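PDB 4EZE: haloacid dehalogenase-like hydrolase from Salmonella enterica subsp. enterica serovar Typhi, which probably hydrolyses O-phosphoserine to serine and phosphate with the help of magnesium, the last step of serine biosynthesis. Local coordinates for residues K168-L180 and L205-Q217. Numbering follows the deposited sequence.
Sequences KAVLNAVCDRMTL and LDIFTQRLKARYQ
Phe208 fills the hollow between Leu171, Val174, Cys175 and Met178. Cys175 CB lies over one face, 4.0 Å from the Phe208 ring centroid, a CH-pi contact close to the ring normal. The sulfur follows: Cys175 SG lies 4.4 Å from the Phe208 centroid, a sulfur-aromatic contact. Val174 CG1 and Met178 CE close the ring edge, and Leu171 CD2 packs near CE1. Ile207, one residue before Phe208, is a second bump. Its extended chain pushes CD1 into a groove of Leu171 CB, Lys168 CG and Asn172 OD1. Arg211 reaches alongside helix 168-176, to Asn172, Cys175 and Asp176. Arg211 CG lies anti to the backbone N (chi1 -157°), the rest of the chain is extended as far as NE, and CD rests 3.7 Å from Cys175 SG. At the guanidinium edge, Arg211 NH2 and Asp176 OD1 form a salt bridge, modelled at a doubtfully short distance. A weak hydrogen bond from Arg211 NE to Asp176 OD1 is 3.2 Å long. The Asn172 amide stacks on one guanidinium face, tilted 28° from it. Past the helix end, Leu180 CD2 meets Tyr216 CE1 at 3.5 Å.

The axes of helices 168-176 and 206-216 cross at -50° and approach to 10.0 Å. The backbones come nearest where the C-terminal end of helix 168-176 meets the N-terminal part of helix 206-216. Helix 168-176 follows helices 124-131, 135-146 and 152-161 in the insertion between strands 110-113 and 197-202, consistent with the family's cap. Helix 206-216 links strands 197-202 and 220-224 of the Rossmann-like core, so the contact probably joins cap to core. Met178's side chain is about 6 Å from that of Asp116, the predicted proton donor. Met115 of helix 115-119 touches Phe208, Ile128 of helix 124-131 packs on Leu171, and Ile228 of strand 226-229 touches Ile207.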
loop_
_atom_site.group_PDB
_atom_site.type_symbol
_atom_site.label_atom_id
_atom_site.label_comp_id
_atom_site.label_asym_id
_atom_site.label_seq_id
_atom_site.Cartn_x
_atom_site.Cartn_y
_atom_site.Cartn_z
ATOM N N LYS A 168 24.701 9.700 -10.589
ATOM C CA LYS A 168 23.577 10.326 -9.892
ATOM C C LYS A 168 22.505 10.768 -10.885
ATOM O O LYS A 168 21.306 10.684 -10.614
ATOM C CB LYS A 168 24.076 11.525 -9.067
ATOM C CG LYS A 168 23.163 11.956 -7.921
ATOM C CD LYS A 168 23.963 12.396 -6.702
ATOM C CE LYS A 168 24.321 13.871 -6.741
ATOM N NZ LYS A 168 23.278 14.702 -6.080
ATOM N N ALA A 169 22.943 11.227 -12.051
ATOM C CA ALA A 169 22.036 11.830 -13.019
ATOM C C ALA A 169 21.129 10.806 -13.715
ATOM O O ALA A 169 19.992 11.112 -14.082
ATOM C CB ALA A 169 22.836 12.630 -14.045
ATOM N N VAL A 170 21.642 9.604 -13.931
ATOM C CA VAL A 170 20.842 8.546 -14.513
ATOM C C VAL A 170 19.730 8.162 -13.517
ATOM O O VAL A 170 18.545 8.077 -13.870
ATOM C CB VAL A 170 21.725 7.328 -14.835
ATOM C CG1 VAL A 170 20.881 6.111 -15.197
ATOM C CG2 VAL A 170 22.685 7.680 -15.960
ATOM N N LEU A 171 20.137 7.963 -12.267
ATOM C CA LEU A 171 19.237 7.656 -11.167
ATOM C C LEU A 171 18.153 8.718 -11.005
ATOM O O LEU A 171 16.963 8.402 -10.871
ATOM C CB LEU A 171 20.036 7.568 -9.880
ATOM C CG LEU A 171 21.026 6.421 -9.763
ATOM C CD1 LEU A 171 21.886 6.645 -8.528
ATOM C CD2 LEU A 171 20.304 5.085 -9.664
ATOM N N ASN A 172 18.558 9.978 -11.002
ATOM C CA ASN A 172 17.602 11.054 -10.853
ATOM C C ASN A 172 16.627 11.045 -12.016
ATOM O O ASN A 172 15.434 11.256 -11.837
ATOM C CB ASN A 172 18.312 12.400 -10.768
ATOM C CG ASN A 172 18.869 12.679 -9.390
ATOM O OD1 ASN A 172 18.315 12.250 -8.385
ATOM N ND2 ASN A 172 19.965 13.415 -9.339
ATOM N N ALA A 173 17.147 10.800 -13.210
ATOM C CA ALA A 173 16.316 10.738 -14.396
ATOM C C ALA A 173 15.334 9.589 -14.304
ATOM O O ALA A 173 14.179 9.728 -14.673
ATOM C CB ALA A 173 17.170 10.597 -15.627
ATOM N N VAL A 174 15.800 8.449 -13.819
ATOM C CA VAL A 174 14.939 7.291 -13.666
ATOM C C VAL A 174 13.850 7.584 -12.653
ATOM O O VAL A 174 12.695 7.232 -12.843
ATOM C CB VAL A 174 15.730 6.062 -13.228
ATOM C CG1 VAL A 174 14.797 4.912 -12.947
ATOM C CG2 VAL A 174 16.724 5.679 -14.292
ATOM N N CYS A 175 14.234 8.248 -11.575
ATOM C CA CYS A 175 13.298 8.620 -10.532
ATOM C C CYS A 175 12.255 9.579 -11.074
ATOM O O CYS A 175 11.086 9.493 -10.739
ATOM C CB CYS A 175 14.035 9.264 -9.368
ATOM S SG CYS A 175 12.989 9.622 -7.973
ATOM N N ASP A 176 12.695 10.491 -11.925
ATOM C CA ASP A 176 11.823 11.502 -12.501
ATOM C C ASP A 176 10.705 10.916 -13.351
ATOM O O ASP A 176 9.612 11.455 -13.390
ATOM C CB ASP A 176 12.627 12.537 -13.280
ATOM C CG ASP A 176 13.296 13.548 -12.378
ATOM O OD1 ASP A 176 13.199 13.400 -11.146
ATOM O OD2 ASP A 176 13.918 14.494 -12.896
ATOM N N ARG A 177 10.987 9.839 -14.065
ATOM C CA ARG A 177 9.972 9.229 -14.917
ATOM C C ARG A 177 9.061 8.204 -14.213
ATOM O O ARG A 177 8.194 7.605 -14.838
ATOM C CB ARG A 177 10.585 8.664 -16.197
ATOM C CG ARG A 177 11.477 7.475 -16.012
ATOM C CD ARG A 177 11.766 6.848 -17.352
ATOM N NE ARG A 177 12.173 5.458 -17.221
ATOM C CZ ARG A 177 13.429 5.045 -17.301
ATOM N NH1 ARG A 177 14.396 5.920 -17.525
ATOM N NH2 ARG A 177 13.713 3.760 -17.165
ATOM N N MET A 178 9.275 7.999 -12.918
ATOM C CA MET A 178 8.424 7.117 -12.129
ATOM C C MET A 178 7.042 7.742 -11.997
ATOM O O MET A 178 6.924 8.959 -11.958
ATOM C CB MET A 178 9.020 6.896 -10.742
ATOM C CG MET A 178 10.303 6.097 -10.732
ATOM S SD MET A 178 10.225 4.659 -11.804
ATOM C CE MET A 178 11.468 3.633 -11.055
ATOM N N THR A 179 5.996 6.926 -11.931
ATOM C CA THR A 179 4.651 7.487 -11.852
ATOM C C THR A 179 3.958 7.172 -10.540
ATOM O O THR A 179 3.921 6.020 -10.092
ATOM C CB THR A 179 3.770 7.017 -13.023
ATOM O OG1 THR A 179 3.977 5.619 -13.230
ATOM C CG2 THR A 179 4.154 7.764 -14.303
ATOM N N LEU A 180 3.440 8.225 -9.922
ATOM C CA LEU A 180 2.567 8.118 -8.766
ATOM C C LEU A 180 1.453 7.135 -9.065
ATOM O O LEU A 180 0.903 7.161 -10.166
ATOM C CB LEU A 180 1.928 9.465 -8.529
ATOM C CG LEU A 180 1.662 9.636 -7.057
ATOM C CD1 LEU A 180 2.861 9.015 -6.383
ATOM C CD2 LEU A 180 1.521 11.099 -6.683
ATOM N N LEU A 205 16.002 2.144 -2.723
ATOM C CA LEU A 205 17.071 3.135 -2.611
ATOM C C LEU A 205 16.645 4.447 -1.970
ATOM O O LEU A 205 15.581 4.980 -2.253
ATOM C CB LEU A 205 17.640 3.457 -3.995
ATOM C CG LEU A 205 18.373 2.336 -4.737
ATOM C CD1 LEU A 205 18.824 2.793 -6.108
ATOM C CD2 LEU A 205 19.579 1.882 -3.956
ATOM N N ASP A 206 17.528 5.009 -1.154
ATOM C CA ASP A 206 17.229 6.259 -0.481
ATOM C C ASP A 206 17.177 7.412 -1.460
ATOM O O ASP A 206 16.528 8.429 -1.209
ATOM C CB ASP A 206 18.282 6.561 0.581
ATOM C CG ASP A 206 19.710 6.596 0.003
ATOM O OD1 ASP A 206 20.242 5.536 -0.419
ATOM O OD2 ASP A 206 20.309 7.692 -0.002
ATOM N N ILE A 207 17.905 7.321 -2.558
ATOM C CA ILE A 207 17.869 8.451 -3.463
ATOM C C ILE A 207 16.454 8.606 -3.982
ATOM O O ILE A 207 15.929 9.709 -4.037
ATOM C CB ILE A 207 18.885 8.340 -4.609
ATOM C CG1 ILE A 207 18.948 9.658 -5.372
ATOM C CG2 ILE A 207 18.529 7.208 -5.533
ATOM C CD1 ILE A 207 20.021 9.705 -6.412
ATOM N N PHE A 208 15.828 7.496 -4.345
ATOM C CA PHE A 208 14.439 7.531 -4.767
ATOM C C PHE A 208 13.490 7.909 -3.648
ATOM O O PHE A 208 12.608 8.734 -3.828
ATOM C CB PHE A 208 14.020 6.175 -5.314
ATOM C CG PHE A 208 14.511 5.901 -6.690
ATOM C CD1 PHE A 208 15.852 5.933 -6.973
ATOM C CD2 PHE A 208 13.630 5.603 -7.700
ATOM C CE1 PHE A 208 16.303 5.680 -8.233
ATOM C CE2 PHE A 208 14.084 5.348 -8.965
ATOM C CZ PHE A 208 15.426 5.387 -9.229
ATOM N N THR A 209 13.689 7.308 -2.483
ATOM C CA THR A 209 12.784 7.510 -1.369
ATOM C C THR A 209 12.748 8.939 -0.870
ATOM O O THR A 209 11.685 9.504 -0.670
ATOM C CB THR A 209 13.188 6.618 -0.199
ATOM O OG1 THR A 209 13.093 5.252 -0.595
ATOM C CG2 THR A 209 12.287 6.850 0.980
ATOM N N GLN A 210 13.918 9.530 -0.691
ATOM C CA GLN A 210 13.994 10.905 -0.235
ATOM C C GLN A 210 13.438 11.861 -1.270
ATOM O O GLN A 210 12.751 12.813 -0.944
ATOM C CB GLN A 210 15.420 11.270 0.161
ATOM C CG GLN A 210 15.933 10.477 1.341
ATOM C CD GLN A 210 14.949 10.431 2.486
ATOM O OE1 GLN A 210 14.323 11.426 2.817
ATOM N NE2 GLN A 210 14.813 9.271 3.098
ATOM N N ARG A 211 13.744 11.590 -2.529
ATOM C CA ARG A 211 13.290 12.425 -3.621
ATOM C C ARG A 211 11.768 12.413 -3.701
ATOM O O ARG A 211 11.137 13.445 -3.890
ATOM C CB ARG A 211 13.909 11.925 -4.920
ATOM C CG ARG A 211 13.988 12.948 -6.025
ATOM C CD ARG A 211 15.026 12.533 -7.050
ATOM N NE ARG A 211 14.741 13.086 -8.365
ATOM C CZ ARG A 211 15.298 14.184 -8.852
ATOM N NH1 ARG A 211 16.180 14.852 -8.128
ATOM N NH2 ARG A 211 14.972 14.611 -10.060
ATOM N N LEU A 212 11.182 11.237 -3.532
ATOM C CA LEU A 212 9.738 11.110 -3.509
ATOM C C LEU A 212 9.166 11.828 -2.304
ATOM O O LEU A 212 8.149 12.499 -2.396
ATOM C CB LEU A 212 9.328 9.646 -3.482
ATOM C CG LEU A 212 9.556 8.898 -4.781
ATOM C CD1 LEU A 212 9.324 7.425 -4.590
ATOM C CD2 LEU A 212 8.650 9.452 -5.847
ATOM N N LYS A 213 9.826 11.691 -1.164
ATOM C CA LYS A 213 9.349 12.370 0.023
ATOM C C LYS A 213 9.294 13.870 -0.221
ATOM O O LYS A 213 8.253 14.500 -0.045
ATOM C CB LYS A 213 10.241 12.122 1.214
ATOM C CG LYS A 213 10.008 13.174 2.266
ATOM C CD LYS A 213 10.891 12.977 3.479
ATOM C CE LYS A 213 10.945 14.266 4.277
ATOM N NZ LYS A 213 11.324 13.994 5.684
ATOM N N ALA A 214 10.429 14.444 -0.606
ATOM C CA ALA A 214 10.497 15.887 -0.781
ATOM C C ALA A 214 9.522 16.296 -1.879
ATOM O O ALA A 214 8.745 17.228 -1.705
ATOM C CB ALA A 214 11.924 16.348 -1.069
ATOM N N ARG A 215 9.509 15.553 -2.981
ATOM C CA ARG A 215 8.606 15.874 -4.091
ATOM C C ARG A 215 7.114 15.952 -3.743
ATOM O O ARG A 215 6.355 16.618 -4.433
ATOM C CB ARG A 215 8.786 14.858 -5.209
ATOM C CG ARG A 215 7.679 14.934 -6.228
ATOM C CD ARG A 215 8.217 15.453 -7.535
ATOM N NE ARG A 215 8.299 14.385 -8.516
ATOM C CZ ARG A 215 7.630 14.384 -9.662
ATOM N NH1 ARG A 215 6.836 15.403 -9.966
ATOM N NH2 ARG A 215 7.761 13.371 -10.508
ATOM N N TYR A 216 6.681 15.252 -2.701
ATOM C CA TYR A 216 5.255 15.198 -2.386
ATOM C C TYR A 216 4.976 15.550 -0.956
ATOM O O TYR A 216 3.892 15.277 -0.462
ATOM C CB TYR A 216 4.673 13.813 -2.659
ATOM C CG TYR A 216 4.756 13.420 -4.096
ATOM C CD1 TYR A 216 3.892 13.959 -5.024
ATOM C CD2 TYR A 216 5.705 12.528 -4.538
ATOM C CE1 TYR A 216 3.978 13.626 -6.358
ATOM C CE2 TYR A 216 5.789 12.184 -5.876
ATOM C CZ TYR A 216 4.910 12.736 -6.781
ATOM O OH TYR A 216 4.960 12.401 -8.128
ATOM N N GLN A 217 5.959 16.132 -0.278
ATOM C CA GLN A 217 5.702 16.696 1.040
ATOM C C GLN A 217 5.393 15.640 2.087
ATOM O O GLN A 217 4.761 15.956 3.078
ATOM C CB GLN A 217 4.503 17.657 0.981
ATOM C CG GLN A 217 4.677 18.864 0.071
ATOM C CD GLN A 217 5.862 19.712 0.477
ATOM O OE1 GLN A 217 5.702 20.843 0.933
ATOM N NE2 GLN A 217 7.061 19.158 0.333
#